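Local coordinates for protein SG7.AF (Anopheles freeborni, PDB 6XL7) that inhibits the alternative pathway of host complement as a mosquito salivary protein, blocking the activated C3-convertase C3bBb, at residues Leu8-Thr11 / Phe12-Asp16; Phe31-Ser35 / Gln36-Pro40; Leu46-Trp49 / Asp50-Leu54; Glu105-Gly108 / Glu109-Cys113. All coordinates share one frame; numbering follows the deposited sequence. Where two conformers were deposited one is given.

From the N terminus, contact 1 covers the last turns of helix 2-13 and the chain leaving it, contact 2 a distorted middle part of helix 23-46, contact 3 the turn between that helix and strand 53-54, and contact 4 the C-terminal part of helix 89-113. Each joins neighbouring residues, so none closes a long loop; the four follow in series, without nesting or crossing. Contact 2 joins helix 23-46 to helix 2-13 through F12, whose CZ lies 3.5 Å from R38 CA, and to helix 89-113 through R107, whose NH1 lies 2.8 Å from Q36 O. Contact 3 sits at one end of the bundle, its centre about 17 Å from that of contact 4.

Contact 1: residues Leu8-Thr11 / Phe12-Asp16; sequences LLKT and FRRID. With SO4 (sulfate ion), chain B.
The tight side of this helical turn is L8 against F12. The leucine's CG comes up in the plane of the phenyl ring, at its edge, with L8 CG 3.7 Å from F12 CE2; the two side chains run alongside each other in the same direction. The L8 carbonyl meets the same ring edge and also takes the amide of F12, with L8 O 3.0 Å from F12 N. L8 and F12 both lean on helix 23-46, through L41 and L37, while T11 packs on L59 and V63 of helix 56-77.

Around the turn the packing gives way to exposed, charged chains. A sulfate, probably from the crystallisation liquor, is hydrogen-bonded at one edge of R13, bent at chi3 (50°): R13 NH1 lies 2.9 Å from O3 and R13 NH2 2.8 Å from O4, the latter nearly straight at 174°. In the conformer described, R14 NH1 adds a third bond, 2.8 Å from sulfate O2, K10 CG covers one guanidinium face, and the anion probably offsets the 3.9 Å approach of K10 NZ to R14 NH1. Apolar inward and basic outward, this is typical of an amphipathic helix, and the residues leaving it, in a mainly helical bundle.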
loop_
_atom_site.group_PDB
_atom_site.type_symbol
_atom_site.label_atom_id
_atom_site.label_comp_id
_atom_site.label_asym_id
_atom_site.label_seq_id
_atom_site.Cartn_x
_atom_site.Cartn_y
_atom_site.Cartn_z
ATOM N N LEU A 8 -9.096 -8.426 -4.523
ATOM C CA LEU A 8 -8.123 -7.631 -3.798
ATOM C C LEU A 8 -7.024 -7.126 -4.729
ATOM O O LEU A 8 -6.600 -5.966 -4.635
ATOM C CB LEU A 8 -7.557 -8.472 -2.660
ATOM C CG LEU A 8 -6.549 -7.782 -1.755
ATOM C CD1 LEU A 8 -7.225 -6.700 -0.918
ATOM C CD2 LEU A 8 -5.902 -8.821 -0.862
ATOM N N LEU A 9 -6.538 -7.978 -5.632
ATOM C CA LEU A 9 -5.487 -7.537 -6.548
ATOM C C LEU A 9 -6.005 -6.521 -7.561
ATOM O O LEU A 9 -5.247 -5.642 -7.993
ATOM C CB LEU A 9 -4.821 -8.739 -7.219
ATOM C CG LEU A 9 -4.041 -9.562 -6.186
ATOM C CD1 LEU A 9 -3.518 -10.838 -6.790
ATOM C CD2 LEU A 9 -2.889 -8.749 -5.597
ATOM N N LYS A 10 -7.283 -6.605 -7.930
ATOM C CA LYS A 10 -7.891 -5.548 -8.732
ATOM C C LYS A 10 -7.759 -4.205 -8.027
ATOM O O LYS A 10 -7.418 -3.190 -8.653
ATOM C CB LYS A 10 -9.357 -5.891 -8.976
ATOM C CG LYS A 10 -10.176 -4.776 -9.612
ATOM C CD LYS A 10 -11.598 -5.256 -9.822
ATOM C CE LYS A 10 -12.502 -4.149 -10.323
ATOM N NZ LYS A 10 -13.926 -4.581 -10.324
ATOM N N THR A 11 -7.975 -4.196 -6.716
ATOM C CA THR A 11 -7.807 -2.979 -5.932
ATOM C C THR A 11 -6.345 -2.540 -5.890
ATOM O O THR A 11 -6.050 -1.342 -5.987
ATOM C CB THR A 11 -8.396 -3.198 -4.536
ATOM O OG1 THR A 11 -9.824 -3.102 -4.621
ATOM C CG2 THR A 11 -7.900 -2.165 -3.544
ATOM N N PHE A 12 -5.404 -3.483 -5.760
ATOM C CA PHE A 12 -3.994 -3.100 -5.757
ATOM C C PHE A 12 -3.569 -2.498 -7.088
ATOM O O PHE A 12 -2.711 -1.604 -7.116
ATOM C CB PHE A 12 -3.087 -4.279 -5.370
ATOM C CG PHE A 12 -2.958 -4.479 -3.886
ATOM C CD1 PHE A 12 -2.047 -3.733 -3.158
ATOM C CD2 PHE A 12 -3.763 -5.383 -3.216
ATOM C CE1 PHE A 12 -1.945 -3.888 -1.787
ATOM C CE2 PHE A 12 -3.657 -5.552 -1.839
ATOM C CZ PHE A 12 -2.755 -4.793 -1.125
ATOM N N ARG A 13 -4.153 -2.962 -8.199
ATOM C CA ARG A 13 -3.868 -2.361 -9.498
ATOM C C ARG A 13 -4.172 -0.868 -9.496
ATOM O O ARG A 13 -3.530 -0.101 -10.223
ATOM C CB ARG A 13 -4.657 -3.090 -10.592
ATOM C CG ARG A 13 -4.562 -2.447 -11.963
ATOM C CD ARG A 13 -5.136 -3.341 -13.052
ATOM N NE ARG A 13 -6.470 -3.854 -12.753
ATOM C CZ ARG A 13 -7.590 -3.149 -12.891
ATOM N NH1 ARG A 13 -7.528 -1.878 -13.289
ATOM N NH2 ARG A 13 -8.763 -3.706 -12.618
ATOM N N ARG A 14 -5.122 -0.432 -8.667
ATOM C CA ARG A 14 -5.474 0.978 -8.586
ATOM C C ARG A 14 -4.476 1.797 -7.769
ATOM O O ARG A 14 -4.557 3.030 -7.789
ATOM C CB ARG A 14 -6.912 1.130 -8.069
ATOM C CG ARG A 14 -7.971 0.686 -9.085
ATOM C CD ARG A 14 -9.230 0.112 -8.428
ATOM N NE ARG A 14 -10.279 -0.191 -9.401
ATOM C CZ ARG A 14 -11.447 -0.748 -9.096
ATOM N NH1 ARG A 14 -12.343 -0.978 -10.047
ATOM N NH2 ARG A 14 -11.721 -1.078 -7.840
ATOM N N ILE A 15 -3.551 1.146 -7.065
ATOM C CA ILE A 15 -2.449 1.824 -6.370
ATOM C C ILE A 15 -1.344 1.964 -7.404
ATOM O O ILE A 15 -0.533 1.059 -7.608
ATOM C CB ILE A 15 -1.988 1.053 -5.137
ATOM C CG1 ILE A 15 -3.075 1.068 -4.061
ATOM C CG2 ILE A 15 -0.692 1.649 -4.578
ATOM C CD1 ILE A 15 -2.814 0.120 -2.903
ATOM N N ASP A 16 -1.313 3.113 -8.068
ATOM C CA ASP A 16 -0.392 3.313 -9.172
ATOM C C ASP A 16 0.937 3.867 -8.683
ATOM O O ASP A 16 1.037 4.469 -7.611
ATOM C CB ASP A 16 -0.995 4.250 -10.214
ATOM C CG ASP A 16 -1.370 5.596 -9.634
ATOM O OD1 ASP A 16 -1.505 5.696 -8.395
ATOM O OD2 ASP A 16 -1.537 6.553 -10.418
HETATM S S SO4 B . -11.232 -0.945 -13.402
HETATM O O1 SO4 B . -11.398 -0.835 -14.849
HETATM O O2 SO4 B . -12.353 -0.289 -12.736
HETATM O O3 SO4 B . -9.990 -0.296 -12.998
HETATM O O4 SO4 B . -11.204 -2.360 -13.029
#

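Contact 2: residues Phe31-Ser35 / Gln36-Pro40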
loop_
_atom_site.group_PDB
_atom_site.type_symbol
_atom_site.label_atom_id
_atom_site.label_comp_id
_atom_site.label_asym_id
_atom_site.label_seq_id
_atom_site.Cartn_x
_atom_site.Cartn_y
_atom_site.Cartn_z
ATOM N N PHE A 31 8.271 -2.204 -2.821
ATOM C CA PHE A 31 8.527 -3.194 -1.777
ATOM C C PHE A 31 7.660 -2.941 -0.556
ATOM O O PHE A 31 7.144 -3.879 0.061
ATOM C CB PHE A 31 10.003 -3.178 -1.364
ATOM C CG PHE A 31 10.251 -3.785 -0.005
ATOM C CD1 PHE A 31 10.294 -5.164 0.151
ATOM C CD2 PHE A 31 10.420 -2.983 1.116
ATOM C CE1 PHE A 31 10.504 -5.732 1.394
ATOM C CE2 PHE A 31 10.633 -3.545 2.363
ATOM C CZ PHE A 31 10.677 -4.921 2.502
ATOM N N GLY A 32 7.502 -1.671 -0.178
ATOM C CA GLY A 32 6.674 -1.363 0.975
ATOM C C GLY A 32 5.251 -1.853 0.803
ATOM O O GLY A 32 4.688 -2.494 1.694
ATOM N N VAL A 33 4.648 -1.550 -0.348
ATOM C CA VAL A 33 3.276 -1.986 -0.601
ATOM C C VAL A 33 3.196 -3.508 -0.639
ATOM O O VAL A 33 2.266 -4.103 -0.077
ATOM C CB VAL A 33 2.728 -1.330 -1.885
ATOM C CG1 VAL A 33 1.381 -1.938 -2.269
ATOM C CG2 VAL A 33 2.584 0.163 -1.690
ATOM N N GLN A 34 4.170 -4.157 -1.282
ATOM C CA GLN A 34 4.155 -5.618 -1.378
ATOM C C GLN A 34 4.244 -6.263 -0.004
ATOM O O GLN A 34 3.489 -7.192 0.315
ATOM C CB GLN A 34 5.337 -6.103 -2.227
ATOM C CG GLN A 34 5.328 -5.703 -3.695
ATOM C CD GLN A 34 6.671 -5.907 -4.394
ATOM O OE1 GLN A 34 7.735 -5.811 -3.776
ATOM N NE2 GLN A 34 6.622 -6.174 -5.692
ATOM N N SER A 35 5.190 -5.804 0.819
ATOM C CA SER A 35 5.497 -6.501 2.065
ATOM C C SER A 35 4.499 -6.150 3.164
ATOM O O SER A 35 4.143 -7.009 3.975
ATOM C CB SER A 35 6.922 -6.166 2.515
ATOM O OG SER A 35 7.078 -4.770 2.723
ATOM N N GLN A 36 4.047 -4.899 3.214
ATOM C CA GLN A 36 3.172 -4.475 4.294
ATOM C C GLN A 36 1.697 -4.714 4.004
ATOM O O GLN A 36 0.899 -4.795 4.952
ATOM C CB GLN A 36 3.385 -2.988 4.602
ATOM C CG GLN A 36 4.765 -2.646 5.162
ATOM C CD GLN A 36 4.939 -3.089 6.597
ATOM O OE1 GLN A 36 3.992 -3.076 7.390
ATOM N NE2 GLN A 36 6.157 -3.478 6.944
ATOM N N LEU A 37 1.317 -4.838 2.729
ATOM C CA LEU A 37 -0.094 -4.900 2.361
ATOM C C LEU A 37 -0.441 -6.078 1.455
ATOM O O LEU A 37 -1.297 -6.898 1.815
ATOM C CB LEU A 37 -0.528 -3.575 1.724
ATOM C CG LEU A 37 -0.638 -2.414 2.719
ATOM C CD1 LEU A 37 -0.655 -1.101 1.980
ATOM C CD2 LEU A 37 -1.902 -2.565 3.553
ATOM N N ARG A 38 0.199 -6.186 0.286
ATOM C CA ARG A 38 -0.253 -7.167 -0.693
ATOM C C ARG A 38 -0.091 -8.593 -0.170
ATOM O O ARG A 38 -1.031 -9.391 -0.234
ATOM C CB ARG A 38 0.456 -6.967 -2.034
ATOM C CG ARG A 38 -0.243 -7.676 -3.188
ATOM C CD ARG A 38 0.488 -7.504 -4.515
ATOM N NE ARG A 38 0.365 -6.153 -5.060
ATOM C CZ ARG A 38 1.294 -5.210 -4.935
ATOM N NH1 ARG A 38 2.410 -5.472 -4.280
ATOM N NH2 ARG A 38 1.111 -4.004 -5.459
ATOM N N GLU A 39 1.084 -8.922 0.364
ATOM C CA GLU A 39 1.270 -10.286 0.871
ATOM C C GLU A 39 0.359 -10.616 2.048
ATOM O O GLU A 39 -0.379 -11.613 1.965
ATOM C CB GLU A 39 2.751 -10.595 1.134
ATOM C CG GLU A 39 2.941 -11.925 1.836
ATOM C CD GLU A 39 4.393 -12.278 2.093
ATOM O OE1 GLU A 39 5.266 -11.398 1.940
ATOM O OE2 GLU A 39 4.651 -13.448 2.454
ATOM N N PRO A 40 0.321 -9.844 3.139
ATOM C CA PRO A 40 -0.552 -10.246 4.256
ATOM C C PRO A 40 -2.032 -10.216 3.922
ATOM O O PRO A 40 -2.770 -11.096 4.374
ATOM C CB PRO A 40 -0.176 -9.279 5.389
ATOM C CG PRO A 40 0.543 -8.173 4.737
ATOM C CD PRO A 40 1.210 -8.730 3.515
HETATM O O HOH W 1 8.284 -4.201 5.116
HETATM O O HOH W 2 4.989 -9.585 4.185
#
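Two carbonyls are each gripped twice here. V33 O receives R38 N at 3.0 Å, in the carbonyl plane, and L37 N, less straight, from above that plane. F31 O takes S35 N and, from the opposite face of its plane, S35 OG at 2.8 Å; chi1 of 60° sets the hydroxyl between its own N and carbonyl carbon, turned back to the preceding turn. The bond from E39 N to Q34 O, 3.0 Å long, again spans five residues.

Two waters extend the polar side: one gives a proton to S35 OG and accepts from Q36 NE2, the other donates to both S35 O and E39 OE1. P40 has no amide proton to offer S35 O, and its CD sits 3.4 Å from that oxygen, where the short axes of 31-35 and 36-40 diverge by 34°.

Farther out, R38 folds back alongside Q34. In the conformer described Q34 CG meets the guanidinium at its edge, V33 CG1 crosses near R38 NH2, and the amide and guanidinium planes stand 84° apart; the closeness of both approaches is doubtful, since R38 has a second conformer. V33 and L37 pack against F12 of helix 2-13 and V66 of helix 56-77. The five-residue bonds ahead of a proline identify a pi-type turn within a kinked alpha helix.

Contact 3: residues Leu46-Trp49 / Asp50-Leu54; sequences LNYW and DDVKL
The carbonyl of W49 accepts the amide of V52, with W49 O 3.1 Å from V52 N. The N-H points almost straight at the oxygen, at 171°, although the donor stands well above the carbonyl plane. This bond closes a type I beta turn from W49 to V52, with D50 and D51 at its corners.

Behind the turn, V52 points its side chain toward Y48. Its two methyls divide the work: V52 CG2 lies 3.7 Å from Y48 CB, whereas V52 CG1, anti to the backbone N (chi1 171°), comes obliquely to the tyrosine ring, 3.8 Å from Y48 CD2. L54 instead meets the CD2-CE2 edge, near the ring plane, L54 CD2 being 3.7 Å from Y48 CE2. Both aliphatic chains cross Y48 at about a right angle.

At the surface, the indole of W49 and the carboxylate of D50 are inclined by only 24°, with D50 OD1 loosely apposed, 3.8 Å from W49 CD1. Y48 and V52 also rest on T115, and V52 O accepts a hydrogen bond from H4 NE2. The arrangement is a tight turn that redirects the chain from helix 23-46 into the short, weakly bonded strand at about 53-54, the antiparallel partner of 115-116.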
loop_
_atom_site.group_PDB
_atom_site.type_symbol
_atom_site.label_atom_id
_atom_site.label_comp_id
_atom_site.label_asym_id
_atom_site.label_seq_id
_atom_site.Cartn_x
_atom_site.Cartn_y
_atom_site.Cartn_z
ATOM N N LEU A 46 -7.486 -15.292 1.116
ATOM C CA LEU A 46 -7.462 -16.642 0.577
ATOM C C LEU A 46 -8.314 -17.587 1.418
ATOM O O LEU A 46 -8.951 -18.491 0.869
ATOM C CB LEU A 46 -6.012 -17.124 0.512
ATOM C CG LEU A 46 -5.688 -18.389 -0.262
ATOM C CD1 LEU A 46 -6.307 -18.349 -1.651
ATOM C CD2 LEU A 46 -4.177 -18.515 -0.334
ATOM N N ASN A 47 -8.366 -17.362 2.743
ATOM C CA ASN A 47 -9.084 -18.232 3.678
ATOM C C ASN A 47 -10.597 -18.141 3.565
ATOM O O ASN A 47 -11.292 -19.033 4.059
ATOM C CB ASN A 47 -8.738 -17.872 5.131
ATOM C CG ASN A 47 -7.279 -18.106 5.481
ATOM O OD1 ASN A 47 -6.866 -19.241 5.731
ATOM N ND2 ASN A 47 -6.497 -17.034 5.524
ATOM N N TYR A 48 -11.122 -17.085 2.966
ATOM C CA TYR A 48 -12.555 -16.840 3.021
ATOM C C TYR A 48 -13.300 -17.904 2.229
ATOM O O TYR A 48 -12.826 -18.361 1.184
ATOM C CB TYR A 48 -12.843 -15.483 2.401
ATOM C CG TYR A 48 -12.323 -14.299 3.185
ATOM C CD1 TYR A 48 -11.848 -14.444 4.490
ATOM C CD2 TYR A 48 -12.327 -13.036 2.619
ATOM C CE1 TYR A 48 -11.379 -13.343 5.204
ATOM C CE2 TYR A 48 -11.877 -11.943 3.324
ATOM C CZ TYR A 48 -11.398 -12.102 4.604
ATOM O OH TYR A 48 -10.959 -10.984 5.288
ATOM N N TRP A 49 -14.483 -18.288 2.709
ATOM C CA TRP A 49 -15.301 -19.206 1.933
ATOM C C TRP A 49 -15.759 -18.545 0.644
ATOM O O TRP A 49 -15.726 -17.319 0.484
ATOM C CB TRP A 49 -16.544 -19.672 2.701
ATOM C CG TRP A 49 -16.638 -21.158 2.862
ATOM C CD1 TRP A 49 -17.457 -22.030 2.196
ATOM C CD2 TRP A 49 -15.872 -21.938 3.769
ATOM N NE1 TRP A 49 -17.238 -23.310 2.648
ATOM C CE2 TRP A 49 -16.262 -23.280 3.614
ATOM C CE3 TRP A 49 -14.877 -21.622 4.701
ATOM C CZ2 TRP A 49 -15.694 -24.309 4.365
ATOM C CZ3 TRP A 49 -14.325 -22.622 5.438
ATOM C CH2 TRP A 49 -14.718 -23.953 5.266
ATOM N N ASP A 50 -16.246 -19.393 -0.261
ATOM C CA ASP A 50 -16.452 -19.000 -1.645
ATOM C C ASP A 50 -17.340 -17.760 -1.784
ATOM O O ASP A 50 -17.155 -16.971 -2.714
ATOM C CB ASP A 50 -17.061 -20.178 -2.429
ATOM C CG ASP A 50 -16.410 -21.550 -2.105
ATOM O OD1 ASP A 50 -15.645 -21.695 -1.113
ATOM O OD2 ASP A 50 -16.645 -22.503 -2.885
ATOM N N ASP A 51 -18.306 -17.556 -0.880
ATOM C CA ASP A 51 -19.294 -16.496 -1.063
ATOM C C ASP A 51 -19.187 -15.350 -0.054
ATOM O O ASP A 51 -20.121 -14.550 0.075
ATOM C CB ASP A 51 -20.704 -17.077 -1.149
ATOM C CG ASP A 51 -20.921 -17.841 -2.436
ATOM O OD1 ASP A 51 -21.331 -17.211 -3.437
ATOM O OD2 ASP A 51 -20.633 -19.055 -2.467
ATOM N N VAL A 52 -18.053 -15.229 0.638
ATOM C CA VAL A 52 -17.799 -14.016 1.411
ATOM C C VAL A 52 -17.855 -12.806 0.486
ATOM O O VAL A 52 -17.384 -12.851 -0.661
ATOM C CB VAL A 52 -16.437 -14.112 2.120
ATOM C CG1 VAL A 52 -16.067 -12.773 2.737
ATOM C CG2 VAL A 52 -16.467 -15.184 3.198
ATOM N N LYS A 53 -18.444 -11.716 0.979
ATOM C CA LYS A 53 -18.482 -10.448 0.256
ATOM C C LYS A 53 -17.469 -9.482 0.862
ATOM O O LYS A 53 -17.421 -9.311 2.088
ATOM C CB LYS A 53 -19.879 -9.829 0.302
ATOM C CG LYS A 53 -20.018 -8.554 -0.533
ATOM C CD LYS A 53 -21.419 -7.964 -0.431
ATOM C CE LYS A 53 -21.504 -6.644 -1.174
ATOM N NZ LYS A 53 -21.096 -6.796 -2.599
ATOM N N LEU A 54 -16.646 -8.873 0.012
ATOM C CA LEU A 54 -15.714 -7.843 0.456
ATOM C C LEU A 54 -16.390 -6.478 0.432
ATOM O O LEU A 54 -17.244 -6.200 -0.411
ATOM C CB LEU A 54 -14.475 -7.795 -0.446
ATOM C CG LEU A 54 -13.674 -9.096 -0.573
ATOM C CD1 LEU A 54 -12.370 -8.834 -1.334
ATOM C CD2 LEU A 54 -13.385 -9.717 0.787
#

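Contact 4: residues Glu105-Gly108 / Glu109-Cys113; sequences EIRG and ETEKC
A chi1 of -58° on T110 sets OG1 beside its own backbone N and anti to the carbonyl carbon, which turns the hydroxyl back onto the carbonyl of I106. I106 O is therefore gripped twice: T110 OG1 lies 2.8 Å away and above the carbonyl plane, while T110 N, also at 2.8 Å, arrives nearly in line with the C=O bond. With its hydroxyl tied down in this way, buried T110 touches I106 CG2 through OG1 and rests on M62 of helix 56-77.

On another side of the helix R107 and E111 run alongside each other in the same direction. R107 CG, anti to its N (chi1 177°), carries the aliphatic part past the acid, with R107 CG 3.7 Å from E111 OE1. Their charged atoms stay beyond a salt bridge, R107 NE being 4.4 Å from E111 OE1, and the planes are 63° apart; a water accepts from R107 NE and donates to E111 OE2. The guanidinium's direct partner is Q36 O, bonded by NH1.

These are i to i+4 pairings of a regular alpha helix, here the end of helix 89-113 that the C58-C113 disulfide fastens to helix 56-77. Toward solvent, a water donates to both E105 OE2 and E109 OE2, which stand 5.0 Å apart and may be eased by it; E109 OE1 forms a salt bridge with K65. Another water donates to G108 O and accepts from K112 NZ at 3.1 Å, beside a weak backbone bond from K112 N to G108 O.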
loop_
_atom_site.group_PDB
_atom_site.type_symbol
_atom_site.label_atom_id
_atom_site.label_comp_id
_atom_site.label_asym_id
_atom_site.label_seq_id
_atom_site.Cartn_x
_atom_site.Cartn_y
_atom_site.Cartn_z
ATOM N N GLU A 105 -0.069 0.377 9.432
ATOM C CA GLU A 105 -1.292 0.845 10.074
ATOM C C GLU A 105 -2.477 0.719 9.129
ATOM O O GLU A 105 -3.572 0.316 9.546
ATOM C CB GLU A 105 -1.114 2.285 10.557
ATOM C CG GLU A 105 -0.057 2.419 11.639
ATOM C CD GLU A 105 0.212 3.862 12.030
ATOM O OE1 GLU A 105 0.947 4.083 13.015
ATOM O OE2 GLU A 105 -0.316 4.768 11.355
ATOM N N ILE A 106 -2.268 1.023 7.848
ATOM C CA ILE A 106 -3.314 0.816 6.849
ATOM C C ILE A 106 -3.709 -0.654 6.785
ATOM O O ILE A 106 -4.895 -0.982 6.656
ATOM C CB ILE A 106 -2.885 1.371 5.477
ATOM C CG1 ILE A 106 -2.785 2.903 5.521
ATOM C CG2 ILE A 106 -3.867 0.929 4.397
ATOM C CD1 ILE A 106 -2.001 3.477 4.347
ATOM N N ARG A 107 -2.735 -1.565 6.894
ATOM C CA ARG A 107 -3.062 -2.989 6.891
ATOM C C ARG A 107 -4.028 -3.327 8.019
ATOM O O ARG A 107 -5.051 -3.986 7.797
ATOM C CB ARG A 107 -1.789 -3.838 7.013
ATOM C CG ARG A 107 -2.078 -5.355 7.078
ATOM C CD ARG A 107 -0.852 -6.203 7.423
ATOM N NE ARG A 107 -0.223 -5.805 8.682
ATOM C CZ ARG A 107 0.935 -5.154 8.769
ATOM N NH1 ARG A 107 1.605 -4.830 7.667
ATOM N NH2 ARG A 107 1.427 -4.831 9.961
ATOM N N GLY A 108 -3.724 -2.878 9.236
ATOM C CA GLY A 108 -4.594 -3.182 10.360
ATOM C C GLY A 108 -5.984 -2.594 10.197
ATOM O O GLY A 108 -6.986 -3.243 10.513
ATOM N N GLU A 109 -6.065 -1.364 9.696
ATOM C CA GLU A 109 -7.368 -0.738 9.488
ATOM C C GLU A 109 -8.164 -1.481 8.424
ATOM O O GLU A 109 -9.365 -1.731 8.595
ATOM C CB GLU A 109 -7.175 0.729 9.096
ATOM C CG GLU A 109 -6.513 1.571 10.184
ATOM C CD GLU A 109 -5.825 2.818 9.655
ATOM O OE1 GLU A 109 -6.007 3.168 8.469
ATOM O OE2 GLU A 109 -5.090 3.454 10.441
ATOM N N THR A 110 -7.507 -1.853 7.327
ATOM C CA THR A 110 -8.175 -2.564 6.242
ATOM C C THR A 110 -8.663 -3.933 6.699
ATOM O O THR A 110 -9.777 -4.348 6.353
ATOM C CB THR A 110 -7.224 -2.682 5.049
ATOM O OG1 THR A 110 -6.825 -1.365 4.640
ATOM C CG2 THR A 110 -7.885 -3.406 3.867
ATOM N N GLU A 111 -7.857 -4.640 7.493
ATOM C CA GLU A 111 -8.275 -5.952 7.981
ATOM C C GLU A 111 -9.584 -5.860 8.745
ATOM O O GLU A 111 -10.432 -6.760 8.651
ATOM C CB GLU A 111 -7.187 -6.556 8.872
ATOM C CG GLU A 111 -5.975 -7.022 8.105
ATOM C CD GLU A 111 -4.831 -7.448 9.005
ATOM O OE1 GLU A 111 -3.949 -8.192 8.522
ATOM O OE2 GLU A 111 -4.808 -7.039 10.188
ATOM N N LYS A 112 -9.773 -4.782 9.508
ATOM C CA LYS A 112 -10.983 -4.643 10.315
ATOM C C LYS A 112 -12.237 -4.455 9.463
ATOM O O LYS A 112 -13.332 -4.836 9.892
ATOM C CB LYS A 112 -10.840 -3.482 11.303
ATOM C CG LYS A 112 -9.854 -3.725 12.441
ATOM C CD LYS A 112 -9.782 -2.508 13.356
ATOM C CE LYS A 112 -8.918 -2.774 14.581
ATOM N NZ LYS A 112 -7.511 -3.095 14.212
ATOM N N CYS A 113 -12.113 -3.874 8.271
ATOM C CA CYS A 113 -13.281 -3.529 7.466
ATOM C C CYS A 113 -13.461 -4.399 6.232
ATOM O O CYS A 113 -14.404 -4.166 5.467
ATOM C CB CYS A 113 -13.267 -2.039 7.061
ATOM S SG CYS A 113 -11.834 -1.374 6.090
HETATM O O HOH W 3 -2.895 5.304 9.967
HETATM O O HOH W 4 -1.908 -6.038 11.103
HETATM O O HOH W 5 -6.780 -5.408 12.345
#